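Side-chain contacts in putative rRNA methylase (Clostridium thermocellum ATCC 27405, PDB 3EEY), which binds S-adenosylmethionine in a Rossmann-like domain and is probably a methyltransferase acting on ribosomal RNA: residues Gln56-Ala59 with Ile60-Thr64; His83-Met86 with Asp87-Ile90; Thr118-Ala121 with Leu122-Met126. One frame throughout, in Å; residues are numbered along the deposited sequence.

How the interactions relate
The three interactions follow one another along the chain, and each falls within a Rossmann-like domain of the kind found in S-adenosylmethionine-dependent methyltransferases, built on one mixed sheet. Interaction 1 is the first turns of helix 57-69, in the crossover between strands 49-53 and 76-79; interaction 2 is the 3-10 turn between strands 76-79 and 94-101; interaction 3 is part of helix 115-128. Centres of interactions 1 and 2 are about 18 Å apart and their atoms do not touch, yet both bind S-adenosylmethionine, one at the ribose and the other at the adenine. Interaction 3, centred about 9 Å from interaction 2, packs A121 against H83 and sends K124 to the carbonyl of Q84, so helix 115-128 lies against the turn that binds the adenine.

Interaction 1 (Gln56-Ala59 with Ile60-Thr64); sequences QDKA and IANTT. With SAM (S-adenosylmethionine), chain K.
The start of helix 57-69, the connection in a Rossmann-like beta-alpha-beta unit between strands 49-53 and 76-79, brings Q56 and I60 together one turn apart, with Q56 at the N-cap position. The carbonyl O of Q56 takes the N-H of I60 at 3.3 Å, and CG1 of I60 lies 3.4 Å from that same Q56 O. The next two backbone bonds repeat the i to i+4 pattern, A61 N to D57 O and N62 N to K58 O.

Q56 also faces the cofactor. Its chain runs extended past CG (chi2 -172°), which carries the amide out to the ribose, where NE2 gives a hydrogen bond to O2' of S-adenosylmethionine at 2.9 Å; the N-H...O angle of 131° makes it a bent one. D54, whose OD1 also bonds the ligand, receives the backbone N-H of Q56 and so ties the cap to the same site.

N62 lays its amide beside the K58 carbonyl, CG 3.2 Å from K58 O, and its side chain also touches N33 of the cofactor site. Further along, A59 O is gripped twice by T63. With OG1 anti to its own carbonyl carbon (chi1 -57°), the hydroxyl turns back down the helix and donates to A59 O at 2.8 Å, while T63 N reaches that oxygen at 3.1 Å from the opposite face of the carbonyl plane.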
ATOM      1  N   GLN A  56       9.018 -27.890  -9.303  1.00 69.51           N
ATOM      2  CA  GLN A  56       9.177 -29.071  -8.455  1.00 73.84           C
ATOM      3  C   GLN A  56       7.995 -30.025  -8.591  1.00 78.78           C
ATOM      4  O   GLN A  56       6.847 -29.585  -8.677  1.00 78.23           O
ATOM      5  CB  GLN A  56       9.353 -28.665  -6.991  1.00 70.31           C
ATOM      6  CG  GLN A  56      10.643 -27.904  -6.696  1.00 75.41           C
ATOM      7  CD  GLN A  56      10.875 -27.683  -5.208  1.00 77.37           C
ATOM      8  OE1 GLN A  56      10.841 -28.623  -4.414  1.00 87.06           O
ATOM      9  NE2 GLN A  56      11.124 -26.434  -4.827  1.00 77.08           N
ATOM     10  N   ASP A  57       8.295 -31.325  -8.611  1.00 83.86           N
ATOM     11  CA  ASP A  57       7.283 -32.385  -8.681  1.00 87.60           C
ATOM     12  C   ASP A  57       6.484 -32.485  -7.387  1.00 87.60           C
ATOM     13  O   ASP A  57       5.292 -32.807  -7.410  1.00 86.57           O
ATOM     14  CB  ASP A  57       7.935 -33.739  -8.981  1.00 91.07           C
ATOM     15  CG  ASP A  57       8.323 -33.896 -10.439  1.00 99.54           C
ATOM     16  OD1 ASP A  57       7.457 -33.712 -11.322  1.00104.63           O
ATOM     17  OD2 ASP A  57       9.499 -34.220 -10.701  1.00105.70           O
ATOM     18  N   LYS A  58       7.161 -32.210  -6.272  1.00 87.49           N
ATOM     19  CA  LYS A  58       6.568 -32.209  -4.934  1.00 88.97           C
ATOM     20  C   LYS A  58       5.506 -31.115  -4.808  1.00 84.29           C
ATOM     21  O   LYS A  58       4.451 -31.325  -4.209  1.00 85.74           O
ATOM     22  CB  LYS A  58       7.669 -32.018  -3.883  1.00 86.88           C
ATOM     23  CG  LYS A  58       7.204 -32.069  -2.437  1.00 95.44           C
ATOM     24  CD  LYS A  58       8.349 -31.751  -1.478  1.00 98.28           C
ATOM     25  CE  LYS A  58       7.848 -31.452  -0.067  1.00105.03           C
ATOM     26  NZ  LYS A  58       7.228 -32.636   0.594  1.00106.75           N
ATOM     27  N   ALA A  59       5.792 -29.957  -5.394  1.00 79.11           N
ATOM     28  CA  ALA A  59       4.886 -28.816  -5.358  1.00 74.46           C
ATOM     29  C   ALA A  59       3.654 -28.982  -6.251  1.00 73.58           C
ATOM     30  O   ALA A  59       2.564 -28.544  -5.882  1.00 74.60           O
ATOM     31  CB  ALA A  59       5.631 -27.551  -5.710  1.00 74.63           C
ATOM     32  N   ILE A  60       3.830 -29.604  -7.417  1.00 71.24           N
ATOM     33  CA  ILE A  60       2.715 -29.895  -8.327  1.00 66.68           C
ATOM     34  C   ILE A  60       1.755 -30.921  -7.704  1.00 66.29           C
ATOM     35  O   ILE A  60       0.536 -30.776  -7.811  1.00 62.36           O
ATOM     36  CB  ILE A  60       3.221 -30.340  -9.747  1.00 64.26           C
ATOM     37  CG1 ILE A  60       4.006 -29.210 -10.437  1.00 64.17           C
ATOM     38  CG2 ILE A  60       2.072 -30.818 -10.651  1.00 65.09           C
ATOM     39  CD1 ILE A  60       3.179 -27.982 -10.858  1.00 53.71           C
ATOM     40  N   ALA A  61       2.318 -31.920  -7.024  1.00 68.14           N
ATOM     41  CA  ALA A  61       1.544 -32.989  -6.390  1.00 70.54           C
ATOM     42  C   ALA A  61       0.733 -32.491  -5.193  1.00 69.26           C
ATOM     43  O   ALA A  61      -0.429 -32.868  -5.022  1.00 69.27           O
ATOM     44  CB  ALA A  61       2.457 -34.137  -5.979  1.00 72.22           C
ATOM     45  N   ASN A  62       1.353 -31.643  -4.378  1.00 64.80           N
ATOM     46  CA  ASN A  62       0.688 -31.018  -3.235  1.00 67.72           C
ATOM     47  C   ASN A  62      -0.429 -30.051  -3.627  1.00 64.79           C
ATOM     48  O   ASN A  62      -1.450 -29.969  -2.944  1.00 64.01           O
ATOM     49  CB  ASN A  62       1.707 -30.301  -2.349  1.00 69.46           C
ATOM     50  CG  ASN A  62       2.593 -31.261  -1.574  1.00 74.16           C
ATOM     51  OD1 ASN A  62       2.452 -32.482  -1.671  1.00 77.96           O
ATOM     52  ND2 ASN A  62       3.514 -30.710  -0.795  1.00 66.12           N
ATOM     53  N   THR A  63      -0.220 -29.326  -4.724  1.00 59.48           N
ATOM     54  CA  THR A  63      -1.226 -28.434  -5.292  1.00 53.92           C
ATOM     55  C   THR A  63      -2.386 -29.227  -5.904  1.00 57.24           C
ATOM     56  O   THR A  63      -3.545 -28.834  -5.749  1.00 57.43           O
ATOM     57  CB  THR A  63      -0.587 -27.448  -6.314  1.00 51.01           C
ATOM     58  OG1 THR A  63       0.452 -26.701  -5.666  1.00 42.12           O
ATOM     59  CG2 THR A  63      -1.603 -26.473  -6.872  1.00 40.55           C
ATOM     60  N   THR A  64      -2.068 -30.344  -6.565  1.00 57.77           N
ATOM     61  CA  THR A  64      -3.072 -31.247  -7.136  1.00 63.97           C
ATOM     62  C   THR A  64      -3.947 -31.825  -6.032  1.00 60.94           C
ATOM     63  O   THR A  64      -5.165 -31.874  -6.169  1.00 61.41           O
ATOM     64  CB  THR A  64      -2.433 -32.412  -7.949  1.00 62.67           C
ATOM     65  OG1 THR A  64      -1.404 -31.906  -8.806  1.00 66.38           O
ATOM     66  CG2 THR A  64      -3.481 -33.131  -8.801  1.00 64.99           C
TER
HETATM   67  N   SAM K 300       2.224 -19.401  -3.238  1.00 55.01           N
HETATM   68  CA  SAM K 300       2.975 -20.559  -2.658  1.00 64.02           C
HETATM   69  C   SAM K 300       2.156 -21.308  -1.604  1.00 62.82           C
HETATM   70  O   SAM K 300       2.682 -22.053  -0.769  1.00 62.55           O
HETATM   71  OXT SAM K 300       0.931 -21.191  -1.577  1.00 68.37           O
HETATM   72  CB  SAM K 300       4.332 -20.107  -2.130  1.00 60.84           C
HETATM   73  CG  SAM K 300       5.397 -20.062  -3.222  1.00 54.72           C
HETATM   74  SD  SAM K 300       7.061 -20.478  -2.632  1.00 40.18           S
HETATM   75  CE  SAM K 300       7.459 -18.979  -1.690  1.00 61.42           C
HETATM   76  C5' SAM K 300       8.009 -20.280  -4.165  1.00 51.26           C
HETATM   77  C4' SAM K 300       7.697 -21.416  -5.145  1.00 50.71           C
HETATM   78  O4' SAM K 300       8.110 -21.087  -6.458  1.00 46.78           O
HETATM   79  C3' SAM K 300       8.399 -22.719  -4.767  1.00 52.41           C
HETATM   80  O3' SAM K 300       7.437 -23.748  -4.730  1.00 47.92           O
HETATM   81  C2' SAM K 300       9.408 -22.953  -5.874  1.00 53.28           C
HETATM   82  O2' SAM K 300       9.606 -24.324  -6.165  1.00 46.74           O
HETATM   83  C1' SAM K 300       8.759 -22.205  -7.033  1.00 44.92           C
HETATM   84  N9  SAM K 300       9.711 -21.786  -8.080  1.00 44.64           N
HETATM   85  C8  SAM K 300      11.064 -21.562  -7.975  1.00 39.33           C
HETATM   86  N7  SAM K 300      11.531 -21.197  -9.194  1.00 41.58           N
HETATM   87  C5  SAM K 300      10.494 -21.189 -10.068  1.00 36.22           C
HETATM   88  C6  SAM K 300      10.390 -20.903 -11.425  1.00 31.10           C
HETATM   89  N6  SAM K 300      11.446 -20.538 -12.148  1.00 42.74           N
HETATM   90  N1  SAM K 300       9.159 -21.005 -12.033  1.00 46.60           N
HETATM   91  C2  SAM K 300       8.033 -21.383 -11.334  1.00 30.90           C
HETATM   92  N3  SAM K 300       8.142 -21.653  -9.994  1.00 39.95           N
HETATM   93  C4  SAM K 300       9.348 -21.562  -9.375  1.00 33.83           C

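Interaction 2 (His83-Met86 with Asp87-Ile90); sequences HQNM and DKYI. With SAM (S-adenosylmethionine), chain K.
From H83 to K88 the backbone winds as a 3-10 turn: M86 N bonds H83 O, K88 N bonds N85 O at 3.1 Å and Y89 N bonds M86 O at 3.3 Å. The last two donors stand well above the planes of their carbonyls. I90 N, four residues on, adds a weak bond to the same M86 O.

The side chains of N85 and K88 run alongside each other, three residues apart. The lysine is extended, its CD passing 4.1 Å from N85 CB, and NZ ends 3.6 Å from N85 OD1. The amide's stronger polar partner is D81, which takes ND2. D81 also bonds the Y89 hydroxyl, while the near edge of that ring rests against the turn, CD2 lying 3.3 Å from N85 O, close to the ring plane. On the inner side I90 points toward the turn, its CD1 meeting M86 CB in a loose apolar contact, and both residues pack on F53 of strand 49-53.

This turn follows strand 76-79 in the Rossmann-like fold and forms the adenine end of the cofactor pocket. H83 N donates to N1 of S-adenosylmethionine at 2.9 Å (161°), and the exocyclic N6 donates almost straight to Q84 OE1 (171°). The bend of Q84 at chi2, -90°, brings its amide round to meet N6. The imidazole of H83 lies over the adenine, with the ligand's N1 3.2 Å above the ring plane and over its centre. Its ND1 is hydrogen-bonded to A29 O, which holds the ring's rotation.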
ATOM      1  N   HIS A  83       8.000 -20.299 -14.601  1.00 38.17           N
ATOM      2  CA  HIS A  83       7.084 -19.202 -14.893  1.00 34.18           C
ATOM      3  C   HIS A  83       7.621 -18.263 -15.967  1.00 36.86           C
ATOM      4  O   HIS A  83       6.848 -17.569 -16.621  1.00 36.38           O
ATOM      5  CB  HIS A  83       6.677 -18.416 -13.627  1.00 37.83           C
ATOM      6  CG  HIS A  83       7.806 -18.110 -12.683  1.00 34.77           C
ATOM      7  ND1 HIS A  83       7.647 -18.146 -11.315  1.00 35.50           N
ATOM      8  CD2 HIS A  83       9.097 -17.756 -12.899  1.00 39.75           C
ATOM      9  CE1 HIS A  83       8.789 -17.824 -10.729  1.00 41.75           C
ATOM     10  NE2 HIS A  83       9.686 -17.585 -11.668  1.00 31.17           N
ATOM     11  N   GLN A  84       8.941 -18.259 -16.150  1.00 33.41           N
ATOM     12  CA  GLN A  84       9.581 -17.538 -17.258  1.00 42.37           C
ATOM     13  C   GLN A  84       9.117 -18.014 -18.640  1.00 41.85           C
ATOM     14  O   GLN A  84       9.279 -17.303 -19.627  1.00 45.21           O
ATOM     15  CB  GLN A  84      11.113 -17.610 -17.147  1.00 37.53           C
ATOM     16  CG  GLN A  84      11.734 -18.983 -17.374  1.00 35.47           C
ATOM     17  CD  GLN A  84      11.866 -19.801 -16.099  1.00 47.60           C
ATOM     18  OE1 GLN A  84      11.145 -19.585 -15.125  1.00 47.70           O
ATOM     19  NE2 GLN A  84      12.787 -20.751 -16.108  1.00 39.41           N
ATOM     20  N   ASN A  85       8.519 -19.205 -18.692  1.00 41.52           N
ATOM     21  CA  ASN A  85       8.029 -19.789 -19.936  1.00 46.46           C
ATOM     22  C   ASN A  85       6.507 -19.763 -20.053  1.00 47.32           C
ATOM     23  O   ASN A  85       5.944 -20.536 -20.830  1.00 48.65           O
ATOM     24  CB  ASN A  85       8.513 -21.239 -20.070  1.00 34.75           C
ATOM     25  CG  ASN A  85      10.023 -21.368 -20.060  1.00 42.14           C
ATOM     26  OD1 ASN A  85      10.733 -20.639 -20.757  1.00 44.84           O
ATOM     27  ND2 ASN A  85      10.524 -22.322 -19.282  1.00 34.27           N
ATOM     28  N   MET A  86       5.852 -18.877 -19.295  1.00 43.32           N
ATOM     29  CA  MET A  86       4.385 -18.853 -19.206  1.00 38.65           C
ATOM     30  C   MET A  86       3.689 -18.513 -20.528  1.00 43.94           C
ATOM     31  O   MET A  86       2.530 -18.882 -20.740  1.00 40.71           O
ATOM     32  CB  MET A  86       3.875 -17.976 -18.029  1.00 39.37           C
ATOM     33  CG  MET A  86       3.887 -16.455 -18.231  1.00 33.12           C
ATOM     34  SD  MET A  86       3.009 -15.469 -16.983  1.00 20.17           S
ATOM     35  CE  MET A  86       3.938 -15.915 -15.517  1.00 20.77           C
ATOM     36  N   ASP A  87       4.413 -17.835 -21.417  1.00 44.80           N
ATOM     37  CA  ASP A  87       3.894 -17.433 -22.731  1.00 49.25           C
ATOM     38  C   ASP A  87       3.724 -18.600 -23.714  1.00 49.54           C
ATOM     39  O   ASP A  87       2.989 -18.487 -24.697  1.00 55.21           O
ATOM     40  CB  ASP A  87       4.782 -16.345 -23.349  1.00 46.61           C
ATOM     41  CG  ASP A  87       6.234 -16.778 -23.498  1.00 53.35           C
ATOM     42  OD1 ASP A  87       6.748 -17.531 -22.642  1.00 52.22           O
ATOM     43  OD2 ASP A  87       6.878 -16.347 -24.474  1.00 63.29           O
ATOM     44  N   LYS A  88       4.403 -19.712 -23.441  1.00 46.02           N
ATOM     45  CA  LYS A  88       4.275 -20.940 -24.235  1.00 52.87           C
ATOM     46  C   LYS A  88       2.946 -21.667 -24.001  1.00 53.93           C
ATOM     47  O   LYS A  88       2.544 -22.510 -24.805  1.00 51.51           O
ATOM     48  CB  LYS A  88       5.434 -21.897 -23.935  1.00 48.32           C
ATOM     49  CG  LYS A  88       6.791 -21.396 -24.396  1.00 53.14           C
ATOM     50  CD  LYS A  88       7.913 -22.321 -23.978  1.00 48.44           C
ATOM     51  CE  LYS A  88       9.249 -21.718 -24.357  1.00 62.31           C
ATOM     52  NZ  LYS A  88      10.399 -22.467 -23.787  1.00 69.27           N
ATOM     53  N   TYR A  89       2.266 -21.335 -22.906  1.00 47.13           N
ATOM     54  CA  TYR A  89       1.098 -22.083 -22.482  1.00 45.88           C
ATOM     55  C   TYR A  89      -0.157 -21.232 -22.495  1.00 48.08           C
ATOM     56  O   TYR A  89      -1.272 -21.753 -22.510  1.00 53.60           O
ATOM     57  CB  TYR A  89       1.330 -22.652 -21.085  1.00 43.27           C
ATOM     58  CG  TYR A  89       2.545 -23.540 -20.968  1.00 42.80           C
ATOM     59  CD1 TYR A  89       2.455 -24.914 -21.202  1.00 43.11           C
ATOM     60  CD2 TYR A  89       3.784 -23.012 -20.601  1.00 40.13           C
ATOM     61  CE1 TYR A  89       3.578 -25.741 -21.084  1.00 44.88           C
ATOM     62  CE2 TYR A  89       4.911 -23.828 -20.482  1.00 48.21           C
ATOM     63  CZ  TYR A  89       4.797 -25.189 -20.729  1.00 48.74           C
ATOM     64  OH  TYR A  89       5.897 -26.000 -20.601  1.00 46.27           O
ATOM     65  N   ILE A  90       0.032 -19.914 -22.481  1.00 51.52           N
ATOM     66  CA  ILE A  90      -1.072 -18.961 -22.404  1.00 50.82           C
ATOM     67  C   ILE A  90      -1.025 -18.035 -23.624  1.00 56.43           C
ATOM     68  O   ILE A  90       0.036 -17.505 -23.962  1.00 56.24           O
ATOM     69  CB  ILE A  90      -1.022 -18.142 -21.075  1.00 45.23           C
ATOM     70  CG1 ILE A  90      -0.869 -19.082 -19.870  1.00 48.32           C
ATOM     71  CG2 ILE A  90      -2.273 -17.271 -20.918  1.00 42.71           C
ATOM     72  CD1 ILE A  90      -0.361 -18.433 -18.602  1.00 51.17           C
TER
HETATM   73  N   SAM K 300       2.224 -19.401  -3.238  1.00 55.01           N
HETATM   74  CA  SAM K 300       2.975 -20.559  -2.658  1.00 64.02           C
HETATM   75  C   SAM K 300       2.156 -21.308  -1.604  1.00 62.82           C
HETATM   76  O   SAM K 300       2.682 -22.053  -0.769  1.00 62.55           O
HETATM   77  OXT SAM K 300       0.931 -21.191  -1.577  1.00 68.37           O
HETATM   78  CB  SAM K 300       4.332 -20.107  -2.130  1.00 60.84           C
HETATM   79  CG  SAM K 300       5.397 -20.062  -3.222  1.00 54.72           C
HETATM   80  SD  SAM K 300       7.061 -20.478  -2.632  1.00 40.18           S
HETATM   81  CE  SAM K 300       7.459 -18.979  -1.690  1.00 61.42           C
HETATM   82  C5' SAM K 300       8.009 -20.280  -4.165  1.00 51.26           C
HETATM   83  C4' SAM K 300       7.697 -21.416  -5.145  1.00 50.71           C
HETATM   84  O4' SAM K 300       8.110 -21.087  -6.458  1.00 46.78           O
HETATM   85  C3' SAM K 300       8.399 -22.719  -4.767  1.00 52.41           C
HETATM   86  O3' SAM K 300       7.437 -23.748  -4.730  1.00 47.92           O
HETATM   87  C2' SAM K 300       9.408 -22.953  -5.874  1.00 53.28           C
HETATM   88  O2' SAM K 300       9.606 -24.324  -6.165  1.00 46.74           O
HETATM   89  C1' SAM K 300       8.759 -22.205  -7.033  1.00 44.92           C
HETATM   90  N9  SAM K 300       9.711 -21.786  -8.080  1.00 44.64           N
HETATM   91  C8  SAM K 300      11.064 -21.562  -7.975  1.00 39.33           C
HETATM   92  N7  SAM K 300      11.531 -21.197  -9.194  1.00 41.58           N
HETATM   93  C5  SAM K 300      10.494 -21.189 -10.068  1.00 36.22           C
HETATM   94  C6  SAM K 300      10.390 -20.903 -11.425  1.00 31.10           C
HETATM   95  N6  SAM K 300      11.446 -20.538 -12.148  1.00 42.74           N
HETATM   96  N1  SAM K 300       9.159 -21.005 -12.033  1.00 46.60           N
HETATM   97  C2  SAM K 300       8.033 -21.383 -11.334  1.00 30.90           C
HETATM   98  N3  SAM K 300       8.142 -21.653  -9.994  1.00 39.95           N
HETATM   99  C4  SAM K 300       9.348 -21.562  -9.375  1.00 33.83           C

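Interaction 3 (Thr118-Ala121 with Leu122-Met126); sequences TIQA and LSKAM
L122 and A121 lose the most surface here, with Q120 next, and they point to different sides of helix 115-128. L122 lies alongside T118, one turn back: CD1 comes within 4.0 Å of T118 CG2, and CG is 3.3 Å from T118 O, the oxygen that also accepts L122 N at 2.8 Å. Having CG anti to its own carbonyl carbon (chi1 -75°) swings the leucine back toward T118, and its methyl end packs on F99, I135 and V137 of the sheet. A121 accepts A125 N at its carbonyl, while its methyl meets H83 and F99.

Q120, on the outer side, runs beside K124 in the same direction. OE1 and NZ remain 4.0 Å apart, and NZ is hydrogen-bonded to Q84 O instead. Between these faces, S123 doubles the grip on I119 O: its OG donates at 2.7 Å and its N at 3.0 Å, from opposite faces of the carbonyl plane.

With its buried face against strands 94-101 and 133-139 and A121 beside the adenine-binding turn, this is one of the helices that cover the sheet in a Rossmann-like fold, as in S-adenosylmethionine-dependent methyltransferases.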
ATOM      1  N   THR A 118      12.754 -14.668 -12.633  1.00 40.15           N
ATOM      2  CA  THR A 118      11.659 -13.873 -12.062  1.00 35.41           C
ATOM      3  C   THR A 118      11.399 -12.641 -12.919  1.00 35.40           C
ATOM      4  O   THR A 118      10.250 -12.377 -13.286  1.00 27.00           O
ATOM      5  CB  THR A 118      11.927 -13.464 -10.601  1.00 38.45           C
ATOM      6  OG1 THR A 118      12.129 -14.636  -9.801  1.00 41.97           O
ATOM      7  CG2 THR A 118      10.751 -12.672 -10.037  1.00 42.63           C
ATOM      8  N   ILE A 119      12.470 -11.919 -13.259  1.00 28.67           N
ATOM      9  CA  ILE A 119      12.397 -10.756 -14.151  1.00 31.60           C
ATOM     10  C   ILE A 119      11.808 -11.126 -15.529  1.00 32.14           C
ATOM     11  O   ILE A 119      10.946 -10.416 -16.053  1.00 40.45           O
ATOM     12  CB  ILE A 119      13.792 -10.046 -14.263  1.00 31.13           C
ATOM     13  CG1 ILE A 119      14.101  -9.292 -12.967  1.00 32.23           C
ATOM     14  CG2 ILE A 119      13.839  -9.081 -15.436  1.00 28.15           C
ATOM     15  CD1 ILE A 119      15.571  -9.053 -12.711  1.00 35.36           C
ATOM     16  N   GLN A 120      12.266 -12.243 -16.093  1.00 35.84           N
ATOM     17  CA  GLN A 120      11.703 -12.795 -17.329  1.00 35.18           C
ATOM     18  C   GLN A 120      10.203 -13.056 -17.223  1.00 34.16           C
ATOM     19  O   GLN A 120       9.441 -12.609 -18.080  1.00 32.25           O
ATOM     20  CB  GLN A 120      12.375 -14.115 -17.688  1.00 42.94           C
ATOM     21  CG  GLN A 120      13.610 -14.021 -18.524  1.00 59.40           C
ATOM     22  CD  GLN A 120      13.969 -15.371 -19.084  1.00 70.41           C
ATOM     23  OE1 GLN A 120      13.282 -15.885 -19.972  1.00 70.05           O
ATOM     24  NE2 GLN A 120      15.034 -15.972 -18.554  1.00 66.28           N
ATOM     25  N   ALA A 121       9.791 -13.784 -16.178  1.00 29.25           N
ATOM     26  CA  ALA A 121       8.365 -14.084 -15.934  1.00 29.42           C
ATOM     27  C   ALA A 121       7.535 -12.836 -15.726  1.00 35.98           C
ATOM     28  O   ALA A 121       6.393 -12.777 -16.186  1.00 38.20           O
ATOM     29  CB  ALA A 121       8.203 -14.990 -14.758  1.00 29.57           C
ATOM     30  N   LEU A 122       8.104 -11.847 -15.029  1.00 34.04           N
ATOM     31  CA  LEU A 122       7.437 -10.558 -14.844  1.00 33.24           C
ATOM     32  C   LEU A 122       7.198  -9.825 -16.162  1.00 29.55           C
ATOM     33  O   LEU A 122       6.143  -9.241 -16.343  1.00 33.01           O
ATOM     34  CB  LEU A 122       8.195  -9.667 -13.863  1.00 33.54           C
ATOM     35  CG  LEU A 122       8.100 -10.020 -12.380  1.00 35.42           C
ATOM     36  CD1 LEU A 122       9.189  -9.302 -11.597  1.00 35.89           C
ATOM     37  CD2 LEU A 122       6.724  -9.705 -11.823  1.00 29.88           C
ATOM     38  N   SER A 123       8.172  -9.865 -17.070  1.00 33.53           N
ATOM     39  CA  SER A 123       7.998  -9.307 -18.424  1.00 40.66           C
ATOM     40  C   SER A 123       6.893 -10.025 -19.193  1.00 40.00           C
ATOM     41  O   SER A 123       6.074  -9.380 -19.850  1.00 44.04           O
ATOM     42  CB  SER A 123       9.292  -9.396 -19.238  1.00 34.88           C
ATOM     43  OG  SER A 123      10.422  -9.141 -18.425  1.00 56.59           O
ATOM     44  N   LYS A 124       6.889 -11.358 -19.104  1.00 42.27           N
ATOM     45  CA  LYS A 124       5.897 -12.196 -19.776  1.00 38.35           C
ATOM     46  C   LYS A 124       4.505 -11.936 -19.218  1.00 42.22           C
ATOM     47  O   LYS A 124       3.542 -11.802 -19.976  1.00 42.43           O
ATOM     48  CB  LYS A 124       6.247 -13.691 -19.650  1.00 45.02           C
ATOM     49  CG  LYS A 124       7.560 -14.145 -20.309  1.00 44.13           C
ATOM     50  CD  LYS A 124       7.751 -13.568 -21.712  1.00 61.16           C
ATOM     51  CE  LYS A 124       8.810 -14.301 -22.539  1.00 62.59           C
ATOM     52  NZ  LYS A 124       9.794 -15.092 -21.748  1.00 74.73           N
ATOM     53  N   ALA A 125       4.412 -11.856 -17.893  1.00 40.83           N
ATOM     54  CA  ALA A 125       3.155 -11.563 -17.215  1.00 33.44           C
ATOM     55  C   ALA A 125       2.641 -10.174 -17.571  1.00 39.15           C
ATOM     56  O   ALA A 125       1.442 -10.000 -17.778  1.00 33.66           O
ATOM     57  CB  ALA A 125       3.310 -11.703 -15.713  1.00 33.28           C
ATOM     58  N   MET A 126       3.549  -9.193 -17.638  1.00 42.72           N
ATOM     59  CA  MET A 126       3.183  -7.819 -18.018  1.00 40.19           C
ATOM     60  C   MET A 126       2.654  -7.738 -19.455  1.00 42.37           C
ATOM     61  O   MET A 126       1.726  -6.980 -19.723  1.00 50.36           O
ATOM     62  CB  MET A 126       4.338  -6.830 -17.781  1.00 41.78           C
ATOM     63  CG  MET A 126       4.424  -6.267 -16.356  1.00 45.10           C
ATOM     64  SD  MET A 126       5.680  -4.996 -16.019  1.00 27.58           S
ATOM     65  CE  MET A 126       7.135  -6.010 -15.842  1.00 30.49           C
TER